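Local coordinates for protein thiosulfate sulfurtransferase RDL2, mitochondrial (Saccharomyces cerevisiae, PDB 6K6R) that catalyses the transfer of sulfane sulfur from thiosulfate to cyanide, giving thiocyanate and sulfite, as a single-domain rhodanese of yeast mitochondria, at residues Ala29-Thr34 / Asp99-Phe104; Arg39-His44 / Lys49-Val54; Pro77-Leu82 / Lys89-Ala94. All coordinates share one frame; numbering follows the deposited sequence.

Contact 1 of 3, residues Ala29-Thr34 / Asp99-Phe104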
# COMPACT_ATOMS: atom_id res chain seq x y z
N ALA A 29 -9.27 13.46 -1.75
CA ALA A 29 -9.49 12.09 -1.33
C ALA A 29 -8.73 11.12 -2.24
O ALA A 29 -8.44 11.44 -3.39
CB ALA A 29 -10.98 11.76 -1.34
N PRO A 30 -8.39 9.94 -1.73
CA PRO A 30 -7.64 8.98 -2.56
C PRO A 30 -8.46 8.46 -3.72
O PRO A 30 -9.69 8.33 -3.65
CB PRO A 30 -7.30 7.85 -1.57
CG PRO A 30 -8.33 7.96 -0.51
CD PRO A 30 -8.60 9.43 -0.37
N LYS A 31 -7.77 8.16 -4.82
CA LYS A 31 -8.41 7.60 -5.99
C LYS A 31 -8.78 6.14 -5.74
O LYS A 31 -7.98 5.36 -5.23
CB LYS A 31 -7.47 7.71 -7.20
CG LYS A 31 -8.00 7.11 -8.49
CD LYS A 31 -6.92 7.11 -9.55
CE LYS A 31 -7.43 6.61 -10.89
NZ LYS A 31 -6.34 6.56 -11.90
N ILE A 32 -10.01 5.78 -6.09
CA ILE A 32 -10.54 4.45 -5.83
C ILE A 32 -10.18 3.53 -6.99
O ILE A 32 -10.47 3.83 -8.15
CB ILE A 32 -12.06 4.49 -5.61
CG1 ILE A 32 -12.44 5.52 -4.54
CG2 ILE A 32 -12.58 3.12 -5.23
CD1 ILE A 32 -12.90 6.86 -5.10
N TYR A 33 -9.54 2.40 -6.67
CA TYR A 33 -9.11 1.43 -7.66
C TYR A 33 -9.96 0.17 -7.57
O TYR A 33 -10.46 -0.19 -6.50
CB TYR A 33 -7.63 1.07 -7.47
CG TYR A 33 -6.67 2.13 -7.96
CD1 TYR A 33 -6.46 3.29 -7.23
CD2 TYR A 33 -5.97 1.96 -9.14
CE1 TYR A 33 -5.58 4.26 -7.67
CE2 TYR A 33 -5.09 2.93 -9.59
CZ TYR A 33 -4.90 4.08 -8.85
OH TYR A 33 -4.02 5.04 -9.30
N THR A 34 -10.12 -0.51 -8.70
CA THR A 34 -10.89 -1.73 -8.78
C THR A 34 -9.96 -2.94 -8.88
O THR A 34 -8.74 -2.81 -8.92
CB THR A 34 -11.86 -1.69 -9.97
OG1 THR A 34 -11.11 -1.53 -11.18
CG2 THR A 34 -12.83 -0.52 -9.82
N ASP A 99 6.44 12.04 -4.40
CA ASP A 99 5.69 12.17 -5.64
C ASP A 99 5.05 10.86 -6.08
O ASP A 99 4.15 10.87 -6.93
CB ASP A 99 6.59 12.70 -6.76
CG ASP A 99 7.96 12.05 -6.77
OD1 ASP A 99 8.07 10.89 -7.23
OD2 ASP A 99 8.92 12.69 -6.31
N LYS A 100 5.51 9.73 -5.53
CA LYS A 100 4.92 8.44 -5.87
C LYS A 100 3.47 8.37 -5.40
O LYS A 100 3.10 8.95 -4.38
CB LYS A 100 5.72 7.30 -5.24
CG LYS A 100 7.15 7.18 -5.74
CD LYS A 100 7.21 6.84 -7.21
CE LYS A 100 8.63 6.52 -7.64
NZ LYS A 100 9.02 5.13 -7.27
N GLU A 101 2.65 7.65 -6.16
CA GLU A 101 1.26 7.41 -5.78
C GLU A 101 1.20 6.13 -4.96
O GLU A 101 1.46 5.04 -5.48
CB GLU A 101 0.36 7.32 -7.01
CG GLU A 101 -1.12 7.19 -6.67
CD GLU A 101 -2.01 7.03 -7.89
OE1 GLU A 101 -1.48 6.69 -8.97
OE2 GLU A 101 -3.23 7.24 -7.76
N LEU A 102 0.87 6.27 -3.68
CA LEU A 102 0.74 5.13 -2.79
C LEU A 102 -0.71 4.65 -2.79
O LEU A 102 -1.61 5.39 -2.36
CB LEU A 102 1.18 5.49 -1.37
CG LEU A 102 2.53 6.21 -1.24
CD1 LEU A 102 2.86 6.47 0.22
CD2 LEU A 102 3.63 5.40 -1.91
N ILE A 103 -0.93 3.44 -3.29
CA ILE A 103 -2.26 2.85 -3.36
C ILE A 103 -2.36 1.83 -2.23
O ILE A 103 -1.67 0.81 -2.24
CB ILE A 103 -2.52 2.21 -4.73
CG1 ILE A 103 -2.54 3.28 -5.82
CG2 ILE A 103 -3.83 1.43 -4.72
CD1 ILE A 103 -1.85 2.88 -7.10
N PHE A 104 -3.23 2.10 -1.27
CA PHE A 104 -3.32 1.29 -0.06
C PHE A 104 -4.37 0.20 -0.26
O PHE A 104 -5.55 0.48 -0.44
CB PHE A 104 -3.66 2.17 1.14
CG PHE A 104 -2.57 3.14 1.51
CD1 PHE A 104 -1.58 2.78 2.40
CD2 PHE A 104 -2.53 4.41 0.94
CE1 PHE A 104 -0.57 3.67 2.73
CE2 PHE A 104 -1.53 5.30 1.27
CZ PHE A 104 -0.54 4.92 2.16
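Tyr33, just past strand 31-32, reaches toward strand 101-104, its hydroxyl meeting Glu101 and its ring lying against Ile103. The phenol and the Glu101 chain approach from opposite directions, and Tyr33 OH donates a hydrogen bond to Glu101 OE2 at 2.8 Å. OE2 sits at the edge of the ring, in its plane, whereas the hydroxyl comes to the carboxylate from above, 42° out of the carboxylate plane. The two planes stand 64° apart. Glu101 spans the gap because CG is anti to the backbone N (chi1 -175°) and the chain stays extended beyond it. Ile103 crosses the tyrosine side chain at about a right angle: its CD1 lies over one ring face, a CH-pi contact 4.2 Å from the centroid, while Ile103 CG1 packs on Tyr33 CE1 at 3.7 Å. The bond at the hydroxyl and the methyl over one face probably limit how the phenol can turn. On the solvent side, Lys31 CD comes to 4.1 Å from Glu101 OE2; Lys31 NZ, 5.2 Å from OE2, is too far to pair, though the opposite charges probably attract weakly. A phenylalanine in place of Tyr33 would probably keep the cover over Ile103 but leave Glu101 OE2 without its hydroxyl donor in a buried setting. Lys49 of the adjacent strand 49-53 adds weak polar links to both Tyr33 OH and Glu101 OE1. Strands 31-32 and 101-104 are not direct neighbours in the parallel sheet: strand 127-129 runs between them and bonds to the backbone of Lys31 and Tyr33, so the tyrosine bridges over it, while Pro30 and Phe104 pack on helix 111-121.

Contact 2 of 3, residues Arg39-His44 / Lys49-Val54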
# COMPACT_ATOMS: atom_id res chain seq x y z
N ARG A 39 -5.07 -5.59 -10.71
CA ARG A 39 -4.52 -6.71 -11.46
C ARG A 39 -3.62 -6.22 -12.59
O ARG A 39 -2.60 -6.84 -12.90
CB ARG A 39 -5.64 -7.59 -12.00
CG ARG A 39 -5.17 -8.76 -12.85
CD ARG A 39 -6.27 -9.26 -13.78
NE ARG A 39 -6.72 -10.60 -13.42
CZ ARG A 39 -7.97 -11.03 -13.59
NH1 ARG A 39 -8.89 -10.23 -14.11
NH2 ARG A 39 -8.29 -12.27 -13.24
N ASN A 40 -4.00 -5.11 -13.23
CA ASN A 40 -3.15 -4.54 -14.27
C ASN A 40 -1.85 -4.00 -13.68
O ASN A 40 -0.78 -4.15 -14.29
CB ASN A 40 -3.90 -3.43 -15.01
CG ASN A 40 -5.01 -3.97 -15.89
OD1 ASN A 40 -4.99 -5.13 -16.29
ND2 ASN A 40 -5.98 -3.12 -16.21
N LEU A 41 -1.92 -3.37 -12.51
CA LEU A 41 -0.72 -2.82 -11.89
C LEU A 41 0.22 -3.91 -11.41
O LEU A 41 1.45 -3.72 -11.43
CB LEU A 41 -1.11 -1.91 -10.72
CG LEU A 41 -1.15 -0.41 -11.03
CD1 LEU A 41 -1.29 0.39 -9.75
CD2 LEU A 41 0.08 0.01 -11.80
N VAL A 42 -0.31 -5.05 -10.98
CA VAL A 42 0.54 -6.16 -10.57
C VAL A 42 1.20 -6.81 -11.79
O VAL A 42 2.38 -7.16 -11.76
CB VAL A 42 -0.27 -7.18 -9.75
CG1 VAL A 42 0.53 -8.46 -9.54
CG2 VAL A 42 -0.66 -6.58 -8.41
N GLU A 43 0.44 -6.96 -12.88
CA GLU A 43 0.98 -7.60 -14.07
C GLU A 43 1.98 -6.69 -14.78
O GLU A 43 2.98 -7.17 -15.33
CB GLU A 43 -0.15 -8.01 -15.01
CG GLU A 43 -0.89 -9.27 -14.58
CD GLU A 43 -2.20 -9.45 -15.31
OE1 GLU A 43 -2.63 -8.51 -16.01
OE2 GLU A 43 -2.81 -10.54 -15.18
N HIS A 44 1.73 -5.38 -14.79
CA HIS A 44 2.61 -4.41 -15.42
C HIS A 44 2.90 -3.30 -14.42
O HIS A 44 2.14 -2.32 -14.32
CB HIS A 44 1.99 -3.85 -16.70
CG HIS A 44 1.54 -4.90 -17.67
ND1 HIS A 44 0.21 -5.23 -17.84
CD2 HIS A 44 2.24 -5.70 -18.51
CE1 HIS A 44 0.11 -6.18 -18.75
NE2 HIS A 44 1.33 -6.48 -19.17
N LYS A 49 3.56 4.52 -9.43
CA LYS A 49 2.63 4.07 -8.41
C LYS A 49 3.25 2.95 -7.58
O LYS A 49 4.17 2.25 -8.02
CB LYS A 49 1.31 3.59 -9.03
CG LYS A 49 0.88 4.42 -10.24
CD LYS A 49 -0.51 4.04 -10.71
CE LYS A 49 -0.97 4.94 -11.85
NZ LYS A 49 -2.40 4.74 -12.19
N LEU A 50 2.74 2.80 -6.36
CA LEU A 50 3.18 1.76 -5.44
C LEU A 50 1.98 1.21 -4.70
O LEU A 50 1.20 1.97 -4.11
CB LEU A 50 4.21 2.32 -4.44
CG LEU A 50 5.63 2.55 -4.93
CD1 LEU A 50 6.31 3.63 -4.10
CD2 LEU A 50 6.43 1.26 -4.88
N LEU A 51 1.83 -0.11 -4.72
CA LEU A 51 0.77 -0.78 -3.98
C LEU A 51 1.27 -1.09 -2.57
O LEU A 51 2.23 -1.84 -2.40
CB LEU A 51 0.34 -2.06 -4.70
CG LEU A 51 -0.30 -1.84 -6.07
CD1 LEU A 51 -0.02 -3.02 -6.99
CD2 LEU A 51 -1.79 -1.60 -5.94
N VAL A 52 0.62 -0.50 -1.57
CA VAL A 52 1.07 -0.57 -0.18
C VAL A 52 0.17 -1.52 0.58
O VAL A 52 -1.05 -1.30 0.68
CB VAL A 52 1.08 0.82 0.48
CG1 VAL A 52 1.41 0.70 1.96
CG2 VAL A 52 2.08 1.73 -0.22
N ASP A 53 0.76 -2.59 1.12
CA ASP A 53 0.05 -3.52 1.99
C ASP A 53 0.25 -3.07 3.44
O ASP A 53 1.38 -2.97 3.91
CB ASP A 53 0.57 -4.94 1.79
CG ASP A 53 -0.31 -5.99 2.46
OD1 ASP A 53 -1.06 -5.66 3.40
OD2 ASP A 53 -0.24 -7.17 2.03
N VAL A 54 -0.86 -2.80 4.13
CA VAL A 54 -0.80 -2.27 5.49
C VAL A 54 -1.07 -3.33 6.54
O VAL A 54 -1.13 -3.01 7.74
CB VAL A 54 -1.77 -1.08 5.66
CG1 VAL A 54 -1.48 -0.02 4.62
CG2 VAL A 54 -3.21 -1.56 5.55
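With CG anti to its carbonyl carbon (chi1 -64°), Leu51 turns its branch from strand 49-53 toward helix 35-43, where CD1 meets the consecutive residues Leu41 and Val42. Leu41 has a less regular first torsion, chi1 -98°, well off a staggered position, and with it CD1 extends to the flank of Lys49. Leu51 CD1 is thus touched by Val42 CG2 at 3.9 Å and by Leu41 CB at 4.0 Å, the second contact lying close to the helix backbone. The Val42 and Leu51 side chains cross at about a right angle, and only the CG2 branch of the valine takes part. Farther toward the start of the strand, Leu41 CD1 rests on Lys49 CD at 3.9 Å, again across rather than alongside, so the extended methylenes of the lysine serve as an apolar surface while its amino group continues past the leucine. Strand 31-32, helix 35-43 and strand 49-53 form a beta-alpha-beta crossover of the rhodanese fold, with two other strands of the parallel sheet, 127-129 and 101-104, lying between the pair it connects. The short helix and strand segments come within 9.9 Å of each other at their axes, and their N-to-C directions differ by 108°, so the helix turns across the strand instead of running along it. Leu41 and Leu51 are the nearest pair by CA atoms, 8.3 Å apart. Ile103 of strand 101-104 also touches Leu41 and Lys49, and Met65 from a loop reaches both Val42 and Leu51.

Contact 3 of 3, residues Pro77-Leu82 / Lys89-Ala94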
# COMPACT_ATOMS: atom_id res chain seq x y z
N PRO A 77 2.56 3.13 12.62
CA PRO A 77 1.75 4.17 11.96
C PRO A 77 2.54 5.39 11.55
O PRO A 77 2.13 6.08 10.61
CB PRO A 77 0.70 4.52 13.03
CG PRO A 77 1.33 4.15 14.32
CD PRO A 77 2.21 2.96 14.04
N GLY A 78 3.66 5.68 12.20
CA GLY A 78 4.50 6.80 11.80
C GLY A 78 5.61 6.39 10.86
O GLY A 78 6.62 7.10 10.75
N ALA A 79 5.44 5.26 10.17
CA ALA A 79 6.49 4.74 9.30
C ALA A 79 6.83 5.73 8.19
O ALA A 79 8.00 6.05 7.97
CB ALA A 79 6.06 3.40 8.71
N LEU A 80 5.82 6.22 7.48
CA LEU A 80 6.05 7.14 6.37
C LEU A 80 6.55 8.51 6.82
O LEU A 80 6.79 9.37 5.97
CB LEU A 80 4.78 7.29 5.54
CG LEU A 80 4.50 6.12 4.60
CD1 LEU A 80 3.12 6.22 3.99
CD2 LEU A 80 5.57 6.03 3.51
N GLY A 81 6.70 8.73 8.13
CA GLY A 81 7.35 9.90 8.66
C GLY A 81 8.77 9.67 9.13
O GLY A 81 9.40 10.60 9.65
N LEU A 82 9.29 8.46 8.96
CA LEU A 82 10.64 8.15 9.41
C LEU A 82 11.68 8.82 8.52
O LEU A 82 11.43 9.06 7.34
CB LEU A 82 10.87 6.64 9.41
CG LEU A 82 10.21 5.79 10.49
CD1 LEU A 82 10.26 4.32 10.11
CD2 LEU A 82 10.89 6.02 11.83
N LYS A 89 16.52 1.02 6.98
CA LYS A 89 17.03 0.04 7.94
C LYS A 89 15.90 -0.73 8.60
O LYS A 89 16.03 -1.93 8.88
CB LYS A 89 17.89 0.74 8.99
CG LYS A 89 19.28 1.14 8.51
CD LYS A 89 19.88 0.09 7.57
CE LYS A 89 20.07 0.64 6.16
NZ LYS A 89 20.55 -0.41 5.22
N VAL A 90 14.76 -0.07 8.85
CA VAL A 90 13.66 -0.72 9.54
C VAL A 90 12.90 -1.65 8.59
O VAL A 90 12.49 -2.75 8.99
CB VAL A 90 12.73 0.34 10.17
CG1 VAL A 90 11.43 -0.29 10.64
CG2 VAL A 90 13.43 1.03 11.33
N PHE A 91 12.71 -1.24 7.34
CA PHE A 91 11.88 -1.99 6.40
C PHE A 91 12.64 -2.70 5.30
O PHE A 91 12.06 -3.57 4.64
CB PHE A 91 10.83 -1.06 5.77
CG PHE A 91 9.88 -0.45 6.76
CD1 PHE A 91 8.86 -1.21 7.30
CD2 PHE A 91 10.02 0.87 7.15
CE1 PHE A 91 7.98 -0.66 8.21
CE2 PHE A 91 9.15 1.42 8.07
CZ PHE A 91 8.13 0.66 8.60
N GLN A 92 13.90 -2.34 5.07
CA GLN A 92 14.74 -2.96 4.04
C GLN A 92 14.19 -2.72 2.63
O GLN A 92 14.25 -3.59 1.76
CB GLN A 92 14.95 -4.45 4.30
CG GLN A 92 16.13 -4.73 5.22
CD GLN A 92 17.38 -3.99 4.79
OE1 GLN A 92 17.95 -3.21 5.56
NE2 GLN A 92 17.82 -4.22 3.56
N PHE A 93 13.63 -1.53 2.41
CA PHE A 93 13.44 -1.00 1.08
C PHE A 93 13.45 0.52 1.18
O PHE A 93 13.39 1.09 2.27
CB PHE A 93 12.15 -1.52 0.41
CG PHE A 93 10.89 -1.25 1.18
CD1 PHE A 93 10.26 -0.01 1.11
CD2 PHE A 93 10.31 -2.24 1.95
CE1 PHE A 93 9.10 0.23 1.81
CE2 PHE A 93 9.14 -2.00 2.65
CZ PHE A 93 8.53 -0.77 2.58
N ALA A 94 13.53 1.17 0.02
CA ALA A 94 13.68 2.62 -0.00
C ALA A 94 12.40 3.31 0.44
O ALA A 94 11.29 2.88 0.10
CB ALA A 94 14.06 3.09 -1.41
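Phe91, the last residue of helix 84-91, directs its ring into the bend made by Ala79 and Leu82. The methyl of Ala79 approaches the ring obliquely and sits close to its outer end, with CB 3.4 Å from Phe91 CZ. Leu82 comes instead to the ring edge, near its plane, its CD1 lying 3.7 Å from Phe91 CE2, and the two side chains cross at about a right angle. With CG anti to the carbonyl carbon (chi1 -62°), Phe91 points its ring from the helix toward both partners. One ring face is covered from the same helix by Val90, whose CG1 stands 3.8 Å above the plane over its centre. Ala79 and Leu82 are kept in step by the 3-10 turn of their segment, in which Leu82 N bonds to Ala79 O at 2.9 Å. Beyond this shell, Lys95 NZ binds the carbonyl oxygens of Leu80 and Leu82, the Phe87 ring meets that of Phe91, Phe91 also touches Pro72, and Ile71 touches Ala79. Since every atom meeting across the two segments is carbon, the loop that follows strand 69-70 meets the helix end through apolar fit, with no directed polar bond between the two segments.

Contacts 1 and 2 adjoin, their centres 10 Å apart, through neighbouring strands 101-104 and 49-53: Ile103 N and O approach Leu50 O and Val52 N, each at 2.7 Å, as probable hydrogen bonds. Contact 3 lies about 19 Å, centre to centre, from either. It touches contact 1 through Leu80 CD1, 3.8 Å from Leu102 CD1, but stays about 6 Å from contact 2 at the nearest atoms, on the opposite side of the chain's centre. Along the chain, contacts 2 and 3 are nested in series within the loop closed by contact 1. Strand 101-104 leads almost directly to Cys106, the predicted persulfide-forming active-site residue, found here as S-mercaptocysteine.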